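Local structure of novel antigen receptor (Ginglymostoma cirratum, 4Q97) at the interface of chains A and B. The protein is a shark heavy-chain-only antibody that recognises antigen, and whose first constant domain, seen here, probably connects the variable domain to the rest of the chain. Sequence-based numbering; all coordinates share one arbitrary frame. Chains: chain A/B, Novel antigen receptor.

Contact 1: the interface of chains A and B. Residues chain A 18, 20, 23; chain B 12, 14, 105.
A:Ser18 and B:Ser14 meet through their hydroxyls at one end of the contact between two immunoglobulin C1-set domains, copies of the first constant domain of IgNAR. A:Ser18 OG and B:Ser14 OG are 3.2 Å apart, which suits a hydrogen bond between two hydroxyls, and the separation does not say which one donates. The bond is tentative, because B:Ser14 OG is also modelled too near A:Ser18 CB and its exact placement is doubtful.

A:Gln23, in the short helix 21-25, shows how chain A builds its side of the patch. From CB the side chain places CG beside the backbone N and continues extended (chi2 174°) toward the amide. A:Gln23 CG touches the branch methyl CG2 of B:Ile12 at 4.0 Å, and the two side chains cross obliquely, so an aliphatic segment rests against an isoleucine of strand 12-18. CD then splits into two polar arms. A:Gln23 OE1 lies 4.0 Å from B:Ser14 CB, a packing contact. The hydroxyl OG1 of A:Thr20 gives A:Gln23 OE1 a hydrogen bond of 2.9 Å; this donor is tilted 33° from the carbonyl plane. A:Gln23 NE2 gives a hydrogen bond of 2.9 Å to A:Ser18 OG, with 153° at the hydrogen and the acceptor close to the amide plane. The amide is thus held from both arms, which resists its rotation and, as a second-shell effect, probably helps to orient A:Ser18 toward B:Ser14.

A:Thr20, in the loop after strand 12-18, has OG1 committed to the glutamine, and its methyl CG2, lying beside the backbone N, points toward chain B. A:Thr20 CG2 there meets the side-chain nitrogen NZ of B:Lys105 tip to tip at 3.8 Å. The lysine, from strand 101-108, bends at chi2 and arrives at a methyl group; toward A:Thr20 this is a van der Waals approach.

Contact 2: the interface of chains A and B. Residues chain A 16, 34, 36, 72, 74; chain B 30, 32, 74, 76.
A:Ala74 and B:Ala74 face each other on extended strands 71-80, each with phi/psi of -127°/138°, and the methyls A:Ala74 CB and B:Ala74 CB are 4.3 Å apart; the meeting of identical residues places the two-fold axis close to this pair. The patch is formed by facing strands of two immunoglobulin sheets, a pairing that may not occur in the intact antibody.

A:Leu34, on strand 28-36, is the side chain most hidden in the patch. Its CG stands opposite the backbone N (chi1 -164°), which sends both methyls across to chain B. A:Leu34 CD1 packs against CD2 of B:Leu76 at 3.4 Å, and these two leucines slide past each other in opposite directions. The second methyl, CD2, touches the same leucine and also meets B:Gln30 and B:Val32. A:Leu34 CD2 lies 3.4 Å from CG of B:Gln30, with the two side chains crossing at about a right angle. The glutamine's bend at chi2 turns the NE2 side of its amide toward this methyl, which sits near the amide plane and not over a face, with B:Gln30 NE2 3.6 Å from A:Leu34 CD2.

A:Leu34 CD2 also meets B:Val32 CG2 at 3.7 Å, at roughly a right angle to the glutamine contact. That valine methyl is shared, since CD1 of A:Leu16 approaches B:Val32 CG2 at 4.1 Å from strand 12-18. One methyl of B:Val32 therefore bridges leucines from two strands of chain A.

Two serines edge the patch, touching chiefly through CB. A:Ser36 CB lies 4.1 Å from B:Gln30 NE2, a loose contact, whereas A:Ser72 CB packs against CD1 of B:Leu76, 3.7 Å away.

Contact 1: the interface of chains A and B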
loop_
_atom_site.group_PDB
_atom_site.type_symbol
_atom_site.label_atom_id
_atom_site.label_comp_id
_atom_site.label_asym_id
_atom_site.label_seq_id
_atom_site.Cartn_x
_atom_site.Cartn_y
_atom_site.Cartn_z
ATOM N N SER A 18 -5.451 -3.117 7.513
ATOM C CA SER A 18 -6.197 -2.041 8.155
ATOM C C SER A 18 -7.657 -2.441 8.297
ATOM O O SER A 18 -8.264 -2.978 7.363
ATOM C CB SER A 18 -6.072 -0.724 7.386
ATOM O OG SER A 18 -6.597 -0.840 6.075
ATOM N N THR A 20 -10.399 -0.063 9.680
ATOM C CA THR A 20 -10.992 1.160 10.214
ATOM C C THR A 20 -12.515 1.053 10.135
ATOM O O THR A 20 -13.051 -0.043 9.971
ATOM C CB THR A 20 -10.495 2.426 9.480
ATOM O OG1 THR A 20 -10.998 2.440 8.137
ATOM C CG2 THR A 20 -8.970 2.485 9.462
ATOM N N GLN A 23 -14.296 0.582 6.563
ATOM C CA GLN A 23 -13.888 -0.787 6.275
ATOM C C GLN A 23 -14.720 -1.782 7.078
ATOM O O GLN A 23 -15.389 -2.639 6.493
ATOM C CB GLN A 23 -12.392 -0.965 6.538
ATOM C CG GLN A 23 -11.517 -0.168 5.580
ATOM C CD GLN A 23 -10.047 -0.237 5.928
ATOM O OE1 GLN A 23 -9.457 0.749 6.363
ATOM N NE2 GLN A 23 -9.447 -1.404 5.743
ATOM N N ILE B 12 -11.564 6.098 1.211
ATOM C CA ILE B 12 -11.247 5.556 2.521
ATOM C C ILE B 12 -9.736 5.659 2.642
ATOM O O ILE B 12 -9.001 5.242 1.745
ATOM C CB ILE B 12 -11.751 4.111 2.692
ATOM C CG1 ILE B 12 -13.263 4.046 2.418
ATOM C CG2 ILE B 12 -11.421 3.588 4.088
ATOM C CD1 ILE B 12 -13.828 2.635 2.355
ATOM N N SER B 14 -6.194 5.206 4.902
ATOM C CA SER B 14 -5.596 4.455 5.975
ATOM C C SER B 14 -4.078 4.490 5.860
ATOM O O SER B 14 -3.507 4.198 4.801
ATOM C CB SER B 14 -6.209 3.048 6.036
ATOM O OG SER B 14 -5.246 2.041 6.265
ATOM N N LYS B 105 -4.972 11.156 8.154
ATOM C CA LYS B 105 -4.653 10.192 9.203
ATOM C C LYS B 105 -3.239 10.456 9.688
ATOM O O LYS B 105 -2.357 10.790 8.899
ATOM C CB LYS B 105 -4.769 8.755 8.684
ATOM C CG LYS B 105 -6.185 8.326 8.330
ATOM C CD LYS B 105 -6.999 7.958 9.561
ATOM C CE LYS B 105 -8.194 7.097 9.179
ATOM N NZ LYS B 105 -8.605 6.189 10.286
#

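Contact 2: the interface of chains A and B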
loop_
_atom_site.group_PDB
_atom_site.type_symbol
_atom_site.label_atom_id
_atom_site.label_comp_id
_atom_site.label_asym_id
_atom_site.label_seq_id
_atom_site.Cartn_x
_atom_site.Cartn_y
_atom_site.Cartn_z
ATOM N N LEU A 16 0.411 -5.828 5.233
ATOM C CA LEU A 16 -0.166 -4.939 6.233
ATOM C C LEU A 16 -1.688 -5.004 6.202
ATOM O O LEU A 16 -2.287 -5.204 5.144
ATOM C CB LEU A 16 0.305 -3.495 6.007
ATOM C CG LEU A 16 1.786 -3.288 5.678
ATOM C CD1 LEU A 16 2.043 -1.896 5.112
ATOM C CD2 LEU A 16 2.662 -3.567 6.891
ATOM N N LEU A 34 2.805 -4.941 0.218
ATOM C CA LEU A 34 3.789 -3.990 -0.269
ATOM C C LEU A 34 5.052 -4.674 -0.752
ATOM O O LEU A 34 5.682 -5.424 -0.007
ATOM C CB LEU A 34 4.159 -2.980 0.807
ATOM C CG LEU A 34 4.857 -1.783 0.182
ATOM C CD1 LEU A 34 3.897 -1.036 -0.733
ATOM C CD2 LEU A 34 5.372 -0.893 1.285
ATOM N N SER A 36 8.567 -3.559 -2.535
ATOM C CA SER A 36 9.400 -2.399 -2.854
ATOM C C SER A 36 10.876 -2.752 -2.944
ATOM O O SER A 36 11.343 -3.667 -2.269
ATOM C CB SER A 36 9.204 -1.322 -1.784
ATOM O OG SER A 36 9.471 -1.847 -0.501
ATOM N N SER A 72 8.552 0.136 -6.635
ATOM C CA SER A 72 7.625 -0.263 -5.592
ATOM C C SER A 72 6.251 -0.438 -6.210
ATOM O O SER A 72 5.881 0.284 -7.138
ATOM C CB SER A 72 7.556 0.789 -4.489
ATOM O OG SER A 72 8.798 0.924 -3.821
ATOM N N ALA A 74 2.031 -2.040 -4.936
ATOM C CA ALA A 74 1.201 -2.600 -3.880
ATOM C C ALA A 74 0.169 -3.539 -4.484
ATOM O O ALA A 74 -0.404 -3.253 -5.542
ATOM C CB ALA A 74 0.526 -1.492 -3.087
ATOM N N GLN B 30 9.022 2.341 6.137
ATOM C CA GLN B 30 8.059 2.511 5.054
ATOM C C GLN B 30 6.668 2.807 5.597
ATOM O O GLN B 30 6.135 2.061 6.433
ATOM C CB GLN B 30 8.036 1.274 4.143
ATOM C CG GLN B 30 7.280 1.452 2.832
ATOM C CD GLN B 30 8.141 1.981 1.697
ATOM O OE1 GLN B 30 9.204 2.587 1.928
ATOM N NE2 GLN B 30 7.677 1.759 0.462
ATOM N N VAL B 32 2.695 3.662 4.301
ATOM C CA VAL B 32 1.774 3.554 3.184
ATOM C C VAL B 32 0.516 4.355 3.489
ATOM O O VAL B 32 -0.184 4.087 4.466
ATOM C CB VAL B 32 1.399 2.081 2.880
ATOM C CG1 VAL B 32 0.389 2.003 1.741
ATOM C CG2 VAL B 32 2.636 1.268 2.537
ATOM N N ALA B 74 -1.995 3.876 -3.703
ATOM C CA ALA B 74 -1.173 3.955 -2.505
ATOM C C ALA B 74 -0.142 5.058 -2.671
ATOM O O ALA B 74 0.437 5.220 -3.753
ATOM C CB ALA B 74 -0.495 2.620 -2.236
ATOM N N LEU B 76 3.441 6.157 -1.145
ATOM C CA LEU B 76 4.538 5.498 -0.447
ATOM C C LEU B 76 5.625 6.464 0.003
ATOM O O LEU B 76 6.262 7.122 -0.823
ATOM C CB LEU B 76 5.150 4.433 -1.356
ATOM C CG LEU B 76 4.333 3.157 -1.516
ATOM C CD1 LEU B 76 4.699 2.431 -2.802
ATOM C CD2 LEU B 76 4.571 2.280 -0.299
#

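The C-alpha centres of contact 1 and contact 2 are about 15 Å apart, within one continuous two-fold interface. Strand 12-18 of chain A serves both, giving A:Leu16 to contact 2 and A:Ser18 to contact 1, two positions apart and so on the same side of the strand; its chain B copy gives B:Ile12 and B:Ser14 to contact 1. Strands 28-36 and 71-80 of both chains build contact 2, which is largely apolar and reaches the axis. Both contacts recur with the chains exchanged, so mixed polar patches like contact 1 would flank the apolar centre and could help set the register of the pair.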